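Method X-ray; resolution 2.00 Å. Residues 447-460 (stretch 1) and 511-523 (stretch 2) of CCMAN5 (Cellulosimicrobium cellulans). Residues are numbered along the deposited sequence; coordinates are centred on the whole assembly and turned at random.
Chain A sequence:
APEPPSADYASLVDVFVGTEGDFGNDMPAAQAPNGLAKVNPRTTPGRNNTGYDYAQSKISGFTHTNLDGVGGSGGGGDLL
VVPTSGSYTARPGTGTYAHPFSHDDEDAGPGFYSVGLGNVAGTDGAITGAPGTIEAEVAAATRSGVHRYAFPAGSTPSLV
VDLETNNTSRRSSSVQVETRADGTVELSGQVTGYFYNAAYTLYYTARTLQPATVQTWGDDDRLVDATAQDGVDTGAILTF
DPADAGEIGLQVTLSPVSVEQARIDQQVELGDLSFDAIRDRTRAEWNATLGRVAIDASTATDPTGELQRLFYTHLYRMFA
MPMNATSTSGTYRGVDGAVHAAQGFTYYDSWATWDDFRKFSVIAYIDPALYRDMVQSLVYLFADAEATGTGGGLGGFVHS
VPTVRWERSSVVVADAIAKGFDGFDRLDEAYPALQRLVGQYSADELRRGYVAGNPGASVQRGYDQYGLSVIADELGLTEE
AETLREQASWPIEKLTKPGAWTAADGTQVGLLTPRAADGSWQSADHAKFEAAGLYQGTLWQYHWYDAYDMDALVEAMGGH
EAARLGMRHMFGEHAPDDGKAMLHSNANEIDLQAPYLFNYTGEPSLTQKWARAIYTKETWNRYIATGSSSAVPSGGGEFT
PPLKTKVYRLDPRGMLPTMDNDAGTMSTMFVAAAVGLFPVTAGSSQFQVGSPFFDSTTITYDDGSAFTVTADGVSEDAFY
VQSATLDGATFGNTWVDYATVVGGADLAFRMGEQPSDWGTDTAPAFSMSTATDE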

ATOM      1  N   ARG A 447     -20.084 -30.108  -7.553  1.00 13.71           N
ATOM      2  CA  ARG A 447     -21.145 -30.583  -8.427  1.00 14.84           C
ATOM      3  C   ARG A 447     -21.758 -29.456  -9.278  1.00 14.35           C
ATOM      4  O   ARG A 447     -21.867 -29.590 -10.504  1.00 14.50           O
ATOM      5  CB  ARG A 447     -22.195 -31.331  -7.603  1.00 15.45           C
ATOM      6  CG  ARG A 447     -23.372 -31.849  -8.415  1.00 19.16           C
ATOM      7  CD  ARG A 447     -23.906 -33.146  -7.851  1.00 23.57           C
ATOM      8  NE  ARG A 447     -23.118 -34.285  -8.321  1.00 28.44           N
ATOM      9  CZ  ARG A 447     -22.287 -34.999  -7.564  1.00 28.12           C
ATOM     10  NH1 ARG A 447     -22.132 -34.708  -6.275  1.00 27.93           N
ATOM     11  NH2 ARG A 447     -21.623 -36.014  -8.101  1.00 27.17           N
ATOM     12  N   ARG A 448     -22.119 -28.334  -8.652  1.00 13.72           N
ATOM     13  CA  ARG A 448     -22.817 -27.273  -9.388  1.00 13.37           C
ATOM     14  C   ARG A 448     -21.881 -26.265 -10.072  1.00 12.75           C
ATOM     15  O   ARG A 448     -22.275 -25.582 -11.033  1.00 13.12           O
ATOM     16  CB  ARG A 448     -23.876 -26.585  -8.506  1.00 13.43           C
ATOM     17  CG  ARG A 448     -23.331 -25.480  -7.590  1.00 14.22           C
ATOM     18  CD  ARG A 448     -24.437 -24.819  -6.803  1.00 13.91           C
ATOM     19  NE  ARG A 448     -24.827 -25.583  -5.620  1.00 15.31           N
ATOM     20  CZ  ARG A 448     -24.321 -25.388  -4.409  1.00 14.60           C
ATOM     21  NH1 ARG A 448     -23.384 -24.459  -4.220  1.00 13.51           N
ATOM     22  NH2 ARG A 448     -24.743 -26.123  -3.392  1.00 13.68           N
ATOM     23  N   GLY A 449     -20.646 -26.172  -9.579  1.00 12.29           N
ATOM     24  CA  GLY A 449     -19.635 -25.295 -10.171  1.00 11.12           C
ATOM     25  C   GLY A 449     -19.515 -23.888  -9.606  1.00 10.89           C
ATOM     26  O   GLY A 449     -18.849 -23.039 -10.213  1.00 10.56           O
ATOM     27  N   TYR A 450     -20.118 -23.640  -8.440  1.00 10.23           N
ATOM     28  CA  TYR A 450     -20.104 -22.301  -7.819  1.00 11.01           C
ATOM     29  C   TYR A 450     -20.643 -22.298  -6.379  1.00 10.82           C
ATOM     30  O   TYR A 450     -21.384 -23.197  -5.971  1.00 11.13           O
ATOM     31  CB  TYR A 450     -20.896 -21.289  -8.663  1.00 10.97           C
ATOM     32  CG  TYR A 450     -22.340 -21.699  -8.859  1.00 12.82           C
ATOM     33  CD1 TYR A 450     -23.332 -21.294  -7.962  1.00 13.41           C
ATOM     34  CD2 TYR A 450     -22.708 -22.522  -9.926  1.00 12.21           C
ATOM     35  CE1 TYR A 450     -24.658 -21.684  -8.134  1.00 12.68           C
ATOM     36  CE2 TYR A 450     -24.034 -22.913 -10.108  1.00 13.06           C
ATOM     37  CZ  TYR A 450     -24.997 -22.502  -9.211  1.00 12.89           C
ATOM     38  OH  TYR A 450     -26.305 -22.902  -9.401  1.00 11.83           O
ATOM     39  N   VAL A 451     -20.283 -21.269  -5.621  1.00 10.99           N
ATOM     40  CA  VAL A 451     -20.804 -21.097  -4.263  1.00 10.44           C
ATOM     41  C   VAL A 451     -22.194 -20.453  -4.349  1.00 10.92           C
ATOM     42  O   VAL A 451     -22.338 -19.356  -4.894  1.00 10.51           O
ATOM     43  CB  VAL A 451     -19.847 -20.236  -3.401  1.00 10.88           C
ATOM     44  CG1 VAL A 451     -20.328 -20.179  -1.944  1.00 10.08           C
ATOM     45  CG2 VAL A 451     -18.412 -20.783  -3.483  1.00  9.94           C
ATOM     46  N   ALA A 452     -23.205 -21.154  -3.826  1.00 10.92           N
ATOM     47  CA  ALA A 452     -24.604 -20.710  -3.876  1.00 11.06           C
ATOM     48  C   ALA A 452     -24.814 -19.334  -3.250  1.00 11.13           C
ATOM     49  O   ALA A 452     -24.425 -19.107  -2.106  1.00 11.12           O
ATOM     50  CB  ALA A 452     -25.516 -21.747  -3.186  1.00 10.83           C
ATOM     51  N   GLY A 453     -25.440 -18.421  -3.991  1.00 11.26           N
ATOM     52  CA  GLY A 453     -25.718 -17.069  -3.478  1.00 10.92           C
ATOM     53  C   GLY A 453     -24.506 -16.197  -3.142  1.00 10.80           C
ATOM     54  O   GLY A 453     -24.648 -15.133  -2.526  1.00 10.88           O
ATOM     55  N   ASN A 454     -23.316 -16.627  -3.546  1.00  9.60           N
ATOM     56  CA  ASN A 454     -22.093 -15.893  -3.217  1.00  9.68           C
ATOM     57  C   ASN A 454     -21.206 -15.678  -4.463  1.00  9.28           C
ATOM     58  O   ASN A 454     -20.167 -16.305  -4.599  1.00  9.10           O
ATOM     59  CB  ASN A 454     -21.325 -16.595  -2.078  1.00  9.21           C
ATOM     60  CG  ASN A 454     -20.326 -15.675  -1.371  1.00  9.67           C
ATOM     61  OD1 ASN A 454     -19.830 -14.705  -1.939  1.00 10.10           O
ATOM     62  ND2 ASN A 454     -20.033 -15.986  -0.119  1.00  8.85           N
ATOM     63  N   PRO A 455     -21.630 -14.785  -5.378  1.00  9.02           N
ATOM     64  CA  PRO A 455     -20.862 -14.599  -6.610  1.00  9.01           C
ATOM     65  C   PRO A 455     -19.444 -14.081  -6.340  1.00  8.56           C
ATOM     66  O   PRO A 455     -18.530 -14.376  -7.100  1.00  9.09           O
ATOM     67  CB  PRO A 455     -21.701 -13.580  -7.407  1.00  8.76           C
ATOM     68  CG  PRO A 455     -22.530 -12.880  -6.379  1.00  8.85           C
ATOM     69  CD  PRO A 455     -22.822 -13.919  -5.337  1.00  8.91           C
ATOM     70  N   GLY A 456     -19.265 -13.346  -5.249  1.00  8.37           N
ATOM     71  CA  GLY A 456     -17.966 -12.759  -4.911  1.00  7.30           C
ATOM     72  C   GLY A 456     -16.932 -13.803  -4.559  1.00  7.25           C
ATOM     73  O   GLY A 456     -15.804 -13.756  -5.052  1.00  6.79           O
ATOM     74  N   ALA A 457     -17.315 -14.749  -3.699  1.00  6.33           N
ATOM     75  CA  ALA A 457     -16.418 -15.819  -3.297  1.00  5.98           C
ATOM     76  C   ALA A 457     -16.038 -16.704  -4.498  1.00  5.57           C
ATOM     77  O   ALA A 457     -14.905 -17.191  -4.578  1.00  4.71           O
ATOM     78  CB  ALA A 457     -17.058 -16.662  -2.176  1.00  5.96           C
ATOM     79  N   SER A 458     -16.989 -16.895  -5.420  1.00  5.22           N
ATOM     80  CA  SER A 458     -16.765 -17.692  -6.641  1.00  5.00           C
ATOM     81  C   SER A 458     -15.720 -17.073  -7.554  1.00  4.39           C
ATOM     82  O   SER A 458     -14.737 -17.730  -7.880  1.00  4.13           O
ATOM     83  CB  SER A 458     -18.065 -17.932  -7.424  1.00  5.23           C
ATOM     84  OG  SER A 458     -19.007 -18.675  -6.651  1.00  7.79           O
ATOM     85  N   VAL A 459     -15.916 -15.813  -7.957  1.00  4.17           N
ATOM     86  CA  VAL A 459     -14.948 -15.141  -8.836  1.00  3.77           C
ATOM     87  C   VAL A 459     -13.571 -15.044  -8.181  1.00  3.97           C
ATOM     88  O   VAL A 459     -12.546 -15.123  -8.858  1.00  3.70           O
ATOM     89  CB  VAL A 459     -15.406 -13.715  -9.327  1.00  3.56           C
ATOM     90  CG1 VAL A 459     -16.627 -13.788 -10.253  1.00  3.40           C
ATOM     91  CG2 VAL A 459     -15.677 -12.805  -8.157  1.00  3.81           C
ATOM     92  N   GLN A 460     -13.546 -14.877  -6.859  1.00  4.34           N
ATOM     93  CA  GLN A 460     -12.285 -14.774  -6.133  1.00  3.69           C
ATOM     94  C   GLN A 460     -11.493 -16.065  -6.154  1.00  3.34           C
ATOM     95  O   GLN A 460     -10.305 -16.042  -6.416  1.00  2.63           O
ATOM     96  CB  GLN A 460     -12.518 -14.296  -4.696  1.00  4.61           C
ATOM     97  CG  GLN A 460     -12.760 -12.778  -4.640  1.00  5.77           C
ATOM     98  CD  GLN A 460     -12.964 -12.291  -3.233  1.00  9.82           C
ATOM     99  OE1 GLN A 460     -12.012 -12.146  -2.483  1.00 13.93           O
ATOM    100  NE2 GLN A 460     -14.211 -12.037  -2.864  1.00 11.12           N
ATOM    101  N   LEU A 511     -24.145 -10.745 -17.291  1.00  4.73           N
ATOM    102  CA  LEU A 511     -23.444 -10.148 -16.147  1.00  4.48           C
ATOM    103  C   LEU A 511     -23.418 -11.093 -14.962  1.00  4.88           C
ATOM    104  O   LEU A 511     -24.380 -11.836 -14.716  1.00  5.05           O
ATOM    105  CB  LEU A 511     -24.129  -8.860 -15.694  1.00  3.91           C
ATOM    106  CG  LEU A 511     -24.261  -7.647 -16.590  1.00  4.25           C
ATOM    107  CD1 LEU A 511     -25.102  -6.616 -15.841  1.00  5.04           C
ATOM    108  CD2 LEU A 511     -22.900  -7.089 -16.946  1.00  4.43           C
ATOM    109  N   LEU A 512     -22.319 -11.039 -14.214  1.00  5.28           N
ATOM    110  CA  LEU A 512     -22.206 -11.722 -12.942  1.00  5.45           C
ATOM    111  C   LEU A 512     -23.467 -11.470 -12.121  1.00  5.72           C
ATOM    112  O   LEU A 512     -23.854 -10.317 -11.909  1.00  5.44           O
ATOM    113  CB  LEU A 512     -20.975 -11.222 -12.189  1.00  4.96           C
ATOM    114  CG  LEU A 512     -20.697 -11.840 -10.808  1.00  4.89           C
ATOM    115  CD1 LEU A 512     -20.262 -13.326 -10.915  1.00  3.14           C
ATOM    116  CD2 LEU A 512     -19.635 -11.041 -10.083  1.00  3.13           C
ATOM    117  N   THR A 513     -24.092 -12.562 -11.683  1.00  5.99           N
ATOM    118  CA  THR A 513     -25.362 -12.554 -10.947  1.00  7.09           C
ATOM    119  C   THR A 513     -25.362 -13.695  -9.904  1.00  7.12           C
ATOM    120  O   THR A 513     -24.899 -14.796 -10.205  1.00  7.73           O
ATOM    121  CB  THR A 513     -26.555 -12.751 -11.932  1.00  6.74           C
ATOM    122  OG1 THR A 513     -26.500 -11.755 -12.945  1.00  8.52           O
ATOM    123  CG2 THR A 513     -27.904 -12.637 -11.240  1.00  7.69           C
ATOM    124  N   PRO A 514     -25.866 -13.443  -8.672  1.00  7.25           N
ATOM    125  CA  PRO A 514     -25.918 -14.548  -7.721  1.00  7.88           C
ATOM    126  C   PRO A 514     -26.868 -15.660  -8.222  1.00  8.26           C
ATOM    127  O   PRO A 514     -27.899 -15.382  -8.854  1.00  8.06           O
ATOM    128  CB  PRO A 514     -26.471 -13.891  -6.453  1.00  7.81           C
ATOM    129  CG  PRO A 514     -27.292 -12.742  -6.977  1.00  7.11           C
ATOM    130  CD  PRO A 514     -26.469 -12.222  -8.116  1.00  6.88           C
ATOM    131  N   ARG A 515     -26.508 -16.897  -7.926  1.00  9.12           N
ATOM    132  CA  ARG A 515     -27.243 -18.054  -8.416  1.00  9.63           C
ATOM    133  C   ARG A 515     -27.500 -19.004  -7.269  1.00 10.08           C
ATOM    134  O   ARG A 515     -26.594 -19.327  -6.499  1.00  9.39           O
ATOM    135  CB  ARG A 515     -26.443 -18.751  -9.506  1.00  9.63           C
ATOM    136  CG  ARG A 515     -27.285 -19.404 -10.578  1.00  9.80           C
ATOM    137  CD  ARG A 515     -26.425 -20.259 -11.512  1.00 10.32           C
ATOM    138  NE  ARG A 515     -27.263 -20.900 -12.531  1.00 11.51           N
ATOM    139  CZ  ARG A 515     -26.817 -21.426 -13.668  1.00 10.89           C
ATOM    140  NH1 ARG A 515     -25.521 -21.409 -13.969  1.00  9.26           N
ATOM    141  NH2 ARG A 515     -27.683 -21.970 -14.509  1.00 10.70           N
ATOM    142  N   ALA A 516     -28.759 -19.437  -7.159  1.00 10.96           N
ATOM    143  CA  ALA A 516     -29.201 -20.326  -6.102  1.00 11.40           C
ATOM    144  C   ALA A 516     -28.603 -21.730  -6.276  1.00 11.89           C
ATOM    145  O   ALA A 516     -28.067 -22.068  -7.344  1.00 11.53           O
ATOM    146  CB  ALA A 516     -30.740 -20.384  -6.067  1.00 10.99           C
ATOM    147  N   ALA A 517     -28.702 -22.537  -5.225  1.00 12.66           N
ATOM    148  CA  ALA A 517     -28.236 -23.919  -5.275  1.00 13.83           C
ATOM    149  C   ALA A 517     -28.854 -24.711  -6.437  1.00 14.62           C
ATOM    150  O   ALA A 517     -28.148 -25.448  -7.117  1.00 14.66           O
ATOM    151  CB  ALA A 517     -28.465 -24.620  -3.936  1.00 14.13           C
ATOM    152  N   ASP A 518     -30.148 -24.511  -6.701  1.00 15.63           N
ATOM    153  CA  ASP A 518     -30.849 -25.268  -7.751  1.00 16.58           C
ATOM    154  C   ASP A 518     -30.623 -24.721  -9.174  1.00 16.73           C
ATOM    155  O   ASP A 518     -31.282 -25.141 -10.136  1.00 17.15           O
ATOM    156  CB  ASP A 518     -32.353 -25.420  -7.420  1.00 16.96           C
ATOM    157  CG  ASP A 518     -33.128 -24.095  -7.474  1.00 19.00           C
ATOM    158  OD1 ASP A 518     -32.571 -23.054  -7.891  1.00 20.56           O
ATOM    159  OD2 ASP A 518     -34.323 -24.097  -7.107  1.00 19.45           O
ATOM    160  N   GLY A 519     -29.682 -23.791  -9.307  1.00 16.64           N
ATOM    161  CA  GLY A 519     -29.427 -23.136 -10.589  1.00 16.47           C
ATOM    162  C   GLY A 519     -30.322 -21.954 -10.966  1.00 16.38           C
ATOM    163  O   GLY A 519     -30.067 -21.296 -11.980  1.00 16.55           O
ATOM    164  N   SER A 520     -31.379 -21.696 -10.187  1.00 16.17           N
ATOM    165  CA  SER A 520     -32.217 -20.491 -10.367  1.00 15.99           C
ATOM    166  C   SER A 520     -31.333 -19.281 -10.185  1.00 15.14           C
ATOM    167  O   SER A 520     -30.518 -19.253  -9.259  1.00 15.09           O
ATOM    168  CB  SER A 520     -33.294 -20.381  -9.281  1.00 16.18           C
ATOM    169  OG  SER A 520     -34.117 -21.521  -9.223  1.00 19.32           O
ATOM    170  N   TRP A 521     -31.507 -18.272 -11.031  1.00 14.40           N
ATOM    171  CA  TRP A 521     -30.831 -16.994 -10.814  1.00 13.14           C
ATOM    172  C   TRP A 521     -31.504 -16.258  -9.662  1.00 13.02           C
ATOM    173  O   TRP A 521     -32.727 -16.374  -9.484  1.00 13.01           O
ATOM    174  CB  TRP A 521     -30.855 -16.165 -12.082  1.00 13.13           C
ATOM    175  CG  TRP A 521     -30.070 -16.801 -13.153  1.00 10.96           C
ATOM    176  CD1 TRP A 521     -30.554 -17.493 -14.225  1.00 10.37           C
ATOM    177  CD2 TRP A 521     -28.640 -16.848 -13.247  1.00 10.59           C
ATOM    178  NE1 TRP A 521     -29.505 -17.963 -15.001  1.00 10.51           N
ATOM    179  CE2 TRP A 521     -28.322 -17.582 -14.425  1.00 10.27           C
ATOM    180  CE3 TRP A 521     -27.596 -16.334 -12.462  1.00  7.28           C
ATOM    181  CZ2 TRP A 521     -27.005 -17.800 -14.838  1.00  8.83           C
ATOM    182  CZ3 TRP A 521     -26.283 -16.562 -12.866  1.00  7.36           C
ATOM    183  CH2 TRP A 521     -26.000 -17.279 -14.053  1.00  8.20           C
ATOM    184  N   GLN A 522     -30.718 -15.545  -8.861  1.00 12.09           N
ATOM    185  CA  GLN A 522     -31.286 -14.772  -7.755  1.00 12.01           C
ATOM    186  C   GLN A 522     -31.413 -13.304  -8.132  1.00 11.94           C
ATOM    187  O   GLN A 522     -30.577 -12.759  -8.848  1.00 11.14           O
ATOM    188  CB  GLN A 522     -30.479 -14.954  -6.460  1.00 12.07           C
ATOM    189  CG  GLN A 522     -30.611 -16.370  -5.850  1.00 12.28           C
ATOM    190  CD  GLN A 522     -29.636 -16.629  -4.704  1.00 11.45           C
ATOM    191  OE1 GLN A 522     -29.884 -17.470  -3.842  1.00 12.10           O
ATOM    192  NE2 GLN A 522     -28.545 -15.890  -4.678  1.00 10.89           N
ATOM    193  N   SER A 523     -32.481 -12.677  -7.655  1.00 12.26           N
ATOM    194  CA  SER A 523     -32.759 -11.276  -7.938  1.00 12.74           C
ATOM    195  C   SER A 523     -31.683 -10.364  -7.334  1.00 12.27           C
ATOM    196  O   SER A 523     -31.308 -10.538  -6.178  1.00 12.26           O
ATOM    197  CB  SER A 523     -34.151 -10.920  -7.387  1.00 13.41           C
ATOM    198  OG  SER A 523     -34.323  -9.516  -7.304  1.00 15.64           O
TER
HETATM  199  O   HOH W   1     -23.551 -17.207  -6.766  1.00  7.29           O

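Two direct hydrogen bonds join the stretches, and both end on backbone carbonyls of the 515-516 segment. The phenol of Tyr-450 donates from OH to Ala-516 O (2.8 Å), so a buried side chain spends its one polar group on main chain. Gly-453 N donates to Arg-515 O at 2.9 Å and 167°, nearly straight. The same carbonyl receives a CA-H...O contact from Ala-452 (CA to O, 3.6 Å). A third link runs through water 1, which donates to Val-451 O (3.1 Å) and accepts from Arg-515 N (3.2 Å), so that both backbone polar groups of Arg-515 face stretch 1.

Each partner is shaped by its own turn. The type II turn from Val-451 to Asn-454, closed by Asn-454 N to Val-451 O (3.2 Å), places Gly-453 at positive phi, which favours glycine, and leaves its N free to bond outward. The type I turn from Ala-516 to Gly-519 is closed by Gly-519 N to Ala-516 O (3.1 Å); Ala-516 O therefore accepts from both this amide and the tyrosine. Arg-515 NE donates to Gly-519 O (2.9 Å), bracing its extended side chain across the turn, with its CD 3.4 Å from Tyr-450 OH.

Around this polar centre the packing is close. Arg-448 NH1 donates to Tyr-450 O (2.9 Å), and Ala-517 CA lies over one face of the guanidinium. Ala-452 CB meets Ala-517 CB at 4.2 Å, while Gly-453 CA approaches Gln-522 NE2 to 3.3 Å. The last residue of the type II turn, Asn-454, also caps the helix that follows, its OD1 accepting from Ala-457 N (3.1 Å). Pro-455, in the first turn of that helix, packs its CD on Pro-514 CB and its CB on Leu-512 CD1 (both 3.8 Å). One helical turn on, Val-459 CG1 reaches the same Leu-512 CD1 (3.7 Å), completing a buried apolar patch.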